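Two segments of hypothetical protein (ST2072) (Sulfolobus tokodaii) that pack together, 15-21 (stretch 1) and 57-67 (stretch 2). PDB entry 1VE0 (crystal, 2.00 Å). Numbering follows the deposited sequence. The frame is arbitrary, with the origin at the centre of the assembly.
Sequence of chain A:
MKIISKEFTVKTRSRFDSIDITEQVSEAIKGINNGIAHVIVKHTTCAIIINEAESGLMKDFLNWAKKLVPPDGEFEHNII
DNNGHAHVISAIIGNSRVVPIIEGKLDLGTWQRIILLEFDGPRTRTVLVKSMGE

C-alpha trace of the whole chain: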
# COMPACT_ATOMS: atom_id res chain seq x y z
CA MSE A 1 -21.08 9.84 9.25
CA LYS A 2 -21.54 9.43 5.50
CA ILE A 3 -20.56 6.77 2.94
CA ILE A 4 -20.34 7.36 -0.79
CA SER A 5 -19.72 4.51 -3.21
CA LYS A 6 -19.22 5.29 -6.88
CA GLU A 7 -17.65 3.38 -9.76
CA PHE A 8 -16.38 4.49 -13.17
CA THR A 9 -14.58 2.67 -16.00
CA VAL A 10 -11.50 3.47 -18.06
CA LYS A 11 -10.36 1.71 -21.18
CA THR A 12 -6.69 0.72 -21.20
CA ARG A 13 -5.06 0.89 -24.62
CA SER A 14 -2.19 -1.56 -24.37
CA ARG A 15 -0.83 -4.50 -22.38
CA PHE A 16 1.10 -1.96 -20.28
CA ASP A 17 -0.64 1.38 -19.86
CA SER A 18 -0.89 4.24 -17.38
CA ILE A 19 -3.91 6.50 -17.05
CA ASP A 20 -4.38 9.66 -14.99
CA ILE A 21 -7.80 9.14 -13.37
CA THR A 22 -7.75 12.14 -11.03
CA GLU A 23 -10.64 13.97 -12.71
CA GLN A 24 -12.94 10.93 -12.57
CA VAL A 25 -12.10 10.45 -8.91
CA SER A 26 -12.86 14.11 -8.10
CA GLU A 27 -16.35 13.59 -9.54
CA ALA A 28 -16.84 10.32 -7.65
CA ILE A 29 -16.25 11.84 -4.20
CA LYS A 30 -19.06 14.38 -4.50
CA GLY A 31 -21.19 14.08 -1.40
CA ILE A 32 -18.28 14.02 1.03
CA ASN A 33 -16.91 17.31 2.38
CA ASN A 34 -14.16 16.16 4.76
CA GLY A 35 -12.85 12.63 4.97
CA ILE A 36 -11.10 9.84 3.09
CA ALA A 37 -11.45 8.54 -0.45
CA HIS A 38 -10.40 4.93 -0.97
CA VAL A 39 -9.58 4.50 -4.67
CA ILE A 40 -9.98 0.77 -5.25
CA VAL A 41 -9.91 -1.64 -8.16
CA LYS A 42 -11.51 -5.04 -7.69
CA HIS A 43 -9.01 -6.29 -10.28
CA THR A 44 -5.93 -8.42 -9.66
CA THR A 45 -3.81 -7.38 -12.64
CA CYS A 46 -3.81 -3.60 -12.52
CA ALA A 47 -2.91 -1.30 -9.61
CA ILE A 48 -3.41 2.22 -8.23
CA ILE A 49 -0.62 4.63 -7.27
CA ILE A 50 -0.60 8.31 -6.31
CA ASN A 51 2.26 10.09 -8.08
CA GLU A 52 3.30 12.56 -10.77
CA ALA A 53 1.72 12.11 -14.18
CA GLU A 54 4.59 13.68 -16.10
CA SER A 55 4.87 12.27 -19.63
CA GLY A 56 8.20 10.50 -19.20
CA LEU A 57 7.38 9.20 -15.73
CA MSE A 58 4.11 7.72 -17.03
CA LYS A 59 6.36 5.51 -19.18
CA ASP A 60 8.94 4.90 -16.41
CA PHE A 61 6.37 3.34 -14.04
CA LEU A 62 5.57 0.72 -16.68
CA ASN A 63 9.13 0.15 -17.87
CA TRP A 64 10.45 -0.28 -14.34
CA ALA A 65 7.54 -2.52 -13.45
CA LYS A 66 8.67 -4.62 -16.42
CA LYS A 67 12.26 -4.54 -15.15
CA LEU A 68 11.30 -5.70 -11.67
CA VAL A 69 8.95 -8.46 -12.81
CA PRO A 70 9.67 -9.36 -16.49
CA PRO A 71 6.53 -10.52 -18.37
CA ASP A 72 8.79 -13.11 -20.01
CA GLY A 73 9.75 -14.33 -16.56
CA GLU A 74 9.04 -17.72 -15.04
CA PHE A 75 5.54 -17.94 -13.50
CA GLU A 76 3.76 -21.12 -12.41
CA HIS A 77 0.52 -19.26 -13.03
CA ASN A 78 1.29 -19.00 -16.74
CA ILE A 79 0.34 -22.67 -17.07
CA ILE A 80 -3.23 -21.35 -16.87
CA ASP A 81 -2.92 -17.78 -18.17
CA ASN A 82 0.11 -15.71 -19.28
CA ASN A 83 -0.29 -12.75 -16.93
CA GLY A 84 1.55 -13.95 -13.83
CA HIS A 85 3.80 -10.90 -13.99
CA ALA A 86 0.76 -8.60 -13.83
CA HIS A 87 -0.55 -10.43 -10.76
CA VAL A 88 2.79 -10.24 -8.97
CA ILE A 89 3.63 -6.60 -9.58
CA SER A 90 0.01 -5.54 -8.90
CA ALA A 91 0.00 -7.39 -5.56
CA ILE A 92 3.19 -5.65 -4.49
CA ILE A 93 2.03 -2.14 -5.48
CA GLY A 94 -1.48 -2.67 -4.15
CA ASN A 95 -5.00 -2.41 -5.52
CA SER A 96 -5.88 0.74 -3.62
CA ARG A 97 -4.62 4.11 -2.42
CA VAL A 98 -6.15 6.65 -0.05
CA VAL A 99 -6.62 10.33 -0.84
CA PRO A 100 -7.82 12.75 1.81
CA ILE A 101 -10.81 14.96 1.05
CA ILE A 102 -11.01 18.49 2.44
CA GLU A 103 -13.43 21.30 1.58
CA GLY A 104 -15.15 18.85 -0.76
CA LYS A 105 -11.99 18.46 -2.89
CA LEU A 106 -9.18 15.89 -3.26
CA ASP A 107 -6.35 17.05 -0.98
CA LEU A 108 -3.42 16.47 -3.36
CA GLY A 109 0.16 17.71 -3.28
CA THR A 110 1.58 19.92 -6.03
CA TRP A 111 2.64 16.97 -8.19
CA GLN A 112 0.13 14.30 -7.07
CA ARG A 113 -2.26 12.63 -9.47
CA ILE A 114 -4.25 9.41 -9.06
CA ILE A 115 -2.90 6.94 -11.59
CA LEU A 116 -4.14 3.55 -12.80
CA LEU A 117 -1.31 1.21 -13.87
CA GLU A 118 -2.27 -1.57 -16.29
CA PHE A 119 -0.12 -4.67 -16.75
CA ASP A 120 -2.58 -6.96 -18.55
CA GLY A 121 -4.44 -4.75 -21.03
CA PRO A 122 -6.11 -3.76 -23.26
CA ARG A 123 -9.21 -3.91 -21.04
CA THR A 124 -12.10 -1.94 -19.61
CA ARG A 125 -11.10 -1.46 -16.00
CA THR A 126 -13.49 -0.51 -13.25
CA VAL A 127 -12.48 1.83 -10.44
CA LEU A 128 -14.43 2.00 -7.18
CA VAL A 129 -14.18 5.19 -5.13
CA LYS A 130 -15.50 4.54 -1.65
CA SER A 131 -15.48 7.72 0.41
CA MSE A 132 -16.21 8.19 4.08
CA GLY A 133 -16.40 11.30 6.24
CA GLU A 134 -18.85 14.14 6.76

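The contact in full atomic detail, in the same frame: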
# COMPACT_ATOMS: atom_id res chain seq x y z
N ARG A 15 -1.07 -3.51 -23.42
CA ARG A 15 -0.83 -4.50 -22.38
C ARG A 15 -0.39 -3.72 -21.14
O ARG A 15 -0.92 -3.92 -20.04
CB ARG A 15 0.26 -5.48 -22.78
CG ARG A 15 0.42 -6.61 -21.80
CD ARG A 15 1.60 -7.47 -22.17
NE ARG A 15 1.46 -8.83 -21.66
CZ ARG A 15 2.40 -9.76 -21.75
NH1 ARG A 15 2.18 -10.97 -21.27
NH2 ARG A 15 3.57 -9.46 -22.30
N PHE A 16 0.58 -2.83 -21.34
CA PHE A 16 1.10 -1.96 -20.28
C PHE A 16 0.59 -0.56 -20.59
O PHE A 16 0.80 -0.05 -21.68
CB PHE A 16 2.62 -1.97 -20.27
CG PHE A 16 3.21 -3.23 -19.69
CD1 PHE A 16 3.54 -3.30 -18.34
CD2 PHE A 16 3.39 -4.36 -20.48
CE1 PHE A 16 4.03 -4.48 -17.79
CE2 PHE A 16 3.88 -5.55 -19.93
CZ PHE A 16 4.20 -5.60 -18.59
N ASP A 17 -0.10 0.05 -19.63
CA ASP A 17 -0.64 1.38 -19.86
C ASP A 17 -0.75 2.11 -18.53
O ASP A 17 -0.77 1.48 -17.46
CB ASP A 17 -2.03 1.25 -20.49
CG ASP A 17 -2.47 2.51 -21.21
OD1 ASP A 17 -1.65 3.44 -21.36
OD2 ASP A 17 -3.65 2.55 -21.64
N SER A 18 -0.78 3.43 -18.59
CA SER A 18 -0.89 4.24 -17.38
C SER A 18 -1.88 5.36 -17.68
O SER A 18 -1.75 6.07 -18.67
CB SER A 18 0.48 4.78 -16.96
OG SER A 18 1.19 5.32 -18.05
N ILE A 19 -2.88 5.49 -16.83
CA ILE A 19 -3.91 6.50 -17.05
C ILE A 19 -4.15 7.37 -15.84
O ILE A 19 -4.36 6.86 -14.74
CB ILE A 19 -5.24 5.81 -17.42
CG1 ILE A 19 -5.08 5.03 -18.73
CG2 ILE A 19 -6.36 6.85 -17.51
CD1 ILE A 19 -6.32 4.24 -19.13
N ASP A 20 -4.13 8.69 -16.05
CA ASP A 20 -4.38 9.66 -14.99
C ASP A 20 -5.90 9.67 -14.78
O ASP A 20 -6.64 10.10 -15.66
CB ASP A 20 -3.89 11.04 -15.42
CG ASP A 20 -3.98 12.07 -14.31
OD1 ASP A 20 -4.83 11.92 -13.41
OD2 ASP A 20 -3.21 13.06 -14.35
N ILE A 21 -6.37 9.19 -13.63
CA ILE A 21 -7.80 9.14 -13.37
C ILE A 21 -8.27 10.15 -12.34
O ILE A 21 -9.39 10.06 -11.84
CB ILE A 21 -8.24 7.72 -12.91
CG1 ILE A 21 -7.42 7.28 -11.68
CG2 ILE A 21 -8.01 6.73 -14.05
CD1 ILE A 21 -7.90 5.97 -11.06
N LEU A 57 7.62 10.01 -16.91
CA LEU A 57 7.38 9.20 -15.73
C LEU A 57 6.24 8.20 -15.98
O LEU A 57 6.28 7.07 -15.52
CB LEU A 57 7.06 10.13 -14.56
CG LEU A 57 7.44 9.76 -13.13
CD1 LEU A 57 8.90 9.35 -13.04
CD2 LEU A 57 7.15 10.97 -12.24
N MSE A 58 5.23 8.61 -16.74
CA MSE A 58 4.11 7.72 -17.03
C MSE A 58 4.63 6.48 -17.76
O MSE A 58 4.04 5.41 -17.67
CB MSE A 58 3.04 8.44 -17.84
CG MSE A 58 2.25 9.46 -17.02
SE MSE A 58 1.21 8.59 -15.59
CE MSE A 58 -0.43 8.36 -16.62
N LYS A 59 5.74 6.63 -18.48
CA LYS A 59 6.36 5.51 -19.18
C LYS A 59 7.25 4.74 -18.19
O LYS A 59 7.23 3.51 -18.15
CB LYS A 59 7.22 6.00 -20.35
CG LYS A 59 6.47 6.60 -21.53
CD LYS A 59 7.48 6.92 -22.63
CE LYS A 59 6.83 7.48 -23.88
NZ LYS A 59 6.42 8.90 -23.74
N ASP A 60 8.04 5.48 -17.41
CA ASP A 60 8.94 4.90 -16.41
C ASP A 60 8.25 3.90 -15.46
O ASP A 60 8.81 2.84 -15.16
CB ASP A 60 9.58 6.01 -15.56
CG ASP A 60 10.57 6.86 -16.35
OD1 ASP A 60 10.80 8.03 -15.94
OD2 ASP A 60 11.13 6.36 -17.35
N PHE A 61 7.06 4.24 -14.96
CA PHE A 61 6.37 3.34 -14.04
C PHE A 61 6.21 1.96 -14.67
O PHE A 61 6.45 0.94 -14.03
CB PHE A 61 4.98 3.86 -13.64
CG PHE A 61 5.01 5.16 -12.87
CD1 PHE A 61 5.86 5.32 -11.78
CD2 PHE A 61 4.20 6.22 -13.26
CE1 PHE A 61 5.91 6.54 -11.09
CE2 PHE A 61 4.25 7.44 -12.58
CZ PHE A 61 5.11 7.59 -11.48
N LEU A 62 5.79 1.95 -15.93
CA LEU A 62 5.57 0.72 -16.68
C LEU A 62 6.87 0.01 -17.01
O LEU A 62 7.00 -1.20 -16.80
CB LEU A 62 4.79 1.02 -17.96
CG LEU A 62 3.48 1.76 -17.69
CD1 LEU A 62 2.82 2.14 -19.01
CD2 LEU A 62 2.57 0.88 -16.85
N ASN A 63 7.85 0.75 -17.52
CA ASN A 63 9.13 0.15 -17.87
C ASN A 63 9.88 -0.41 -16.66
O ASN A 63 10.55 -1.44 -16.76
CB ASN A 63 10.01 1.15 -18.62
CG ASN A 63 9.47 1.48 -19.99
OD1 ASN A 63 8.90 0.61 -20.66
ND2 ASN A 63 9.64 2.73 -20.42
N TRP A 64 9.77 0.24 -15.51
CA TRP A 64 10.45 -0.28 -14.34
C TRP A 64 9.67 -1.44 -13.75
O TRP A 64 10.24 -2.34 -13.15
CB TRP A 64 10.69 0.83 -13.32
CG TRP A 64 11.92 1.58 -13.69
CD1 TRP A 64 12.01 2.64 -14.55
CD2 TRP A 64 13.26 1.21 -13.36
NE1 TRP A 64 13.34 2.95 -14.78
CE2 TRP A 64 14.12 2.09 -14.07
CE3 TRP A 64 13.83 0.22 -12.54
CZ2 TRP A 64 15.51 2.00 -13.98
CZ3 TRP A 64 15.21 0.14 -12.45
CH2 TRP A 64 16.04 1.02 -13.17
N ALA A 65 8.35 -1.42 -13.93
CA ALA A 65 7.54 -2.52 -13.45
C ALA A 65 8.02 -3.74 -14.25
O ALA A 65 8.23 -4.82 -13.70
CB ALA A 65 6.07 -2.26 -13.72
N LYS A 66 8.20 -3.54 -15.55
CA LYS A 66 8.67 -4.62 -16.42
C LYS A 66 10.06 -5.10 -16.02
O LYS A 66 10.37 -6.28 -16.15
CB LYS A 66 8.68 -4.18 -17.89
CG LYS A 66 7.29 -4.12 -18.50
CD LYS A 66 7.33 -4.07 -20.03
CE LYS A 66 7.92 -2.78 -20.54
NZ LYS A 66 7.77 -2.64 -22.01
N LYS A 67 10.90 -4.18 -15.55
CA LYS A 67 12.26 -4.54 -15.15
C LYS A 67 12.26 -5.37 -13.87
O LYS A 67 13.03 -6.31 -13.73
CB LYS A 67 13.12 -3.29 -14.92
CG LYS A 67 13.43 -2.47 -16.15
CD LYS A 67 14.45 -1.38 -15.80
CE LYS A 67 14.84 -0.55 -17.01
NZ LYS A 67 13.67 0.14 -17.61

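Helix 57-67 packs across strand 17-20 and the residue preceding it, with the two axes running in roughly opposite directions at 142° and approaching to 8.0 Å. The contact is small, burying 394 Å² over both sides, and on the helix it rests mainly on Met58, Leu62 and Lys66. These residues are spaced four apart, so successive turns present them to the same side, while Leu57, Asp60, Trp64 and Lys67 lie out of reach of the strand.

Met58, present as selenomethionine, makes the first contact and the one hydrogen bond between the stretches. Its carbonyl accepts from the hydroxyl of Ser18, with Ser18 OG 2.9 Å from Met58 O. Met58 O takes no hydrogen bond from Leu62 N, although its neighbours keep the regular i to i+4 pattern, as in Phe61 N to Leu57 O at 3.0 Å; the Ser18 hydroxyl supplies a donor to it. Ser18 points toward the helix in the p rotamer, and its OG also lies 3.6 Å from Met58 CB. The CA-to-CB bond of Met58 points sideways, but the side chain bends back so that its terminal methyl reaches the strand backbone: Met58 CE is 3.8 Å from both Ile19 N and Asp20 N. The side chain of Ile19 points away from the helix, leaving its backbone to meet this methyl.

One turn later, Leu62 points toward the strand and sets both methyl groups against it. Leu62 CD1 lies 3.8 Å from Phe16 C and 3.7 Å from Ser18 OG, while Leu62 CD2 approaches Asp17 O at 3.4 Å. Its apolar contact with the Phe16 side chain is looser, at 4.3 Å between Leu62 CD1 and Phe16 CB. Asp17 contributes backbone here; its side chain points away from the helix, and Asp17 OD1 accepts a weak hydrogen bond from Ser18 N at 2.9 Å.

Ala65 also points toward stretch 1 but stops short of contact, with Ala65 CB 5.1 Å from Phe16 CE1. Lys66 then closes the interface by laying its aliphatic portion over one face of the Phe16 ring. Lys66 CG is 3.4 Å from Phe16 CE1 and 3.6 Å from the ring centroid, 25° off the ring normal, a close CH-pi contact. The ammonium group stands farther out, with Lys66 NZ 5.3 Å from the centroid of the Phe16 ring, so any cation-pi attraction is weak at most. The methylene chain, rather than the charge, makes the close contact with the ring.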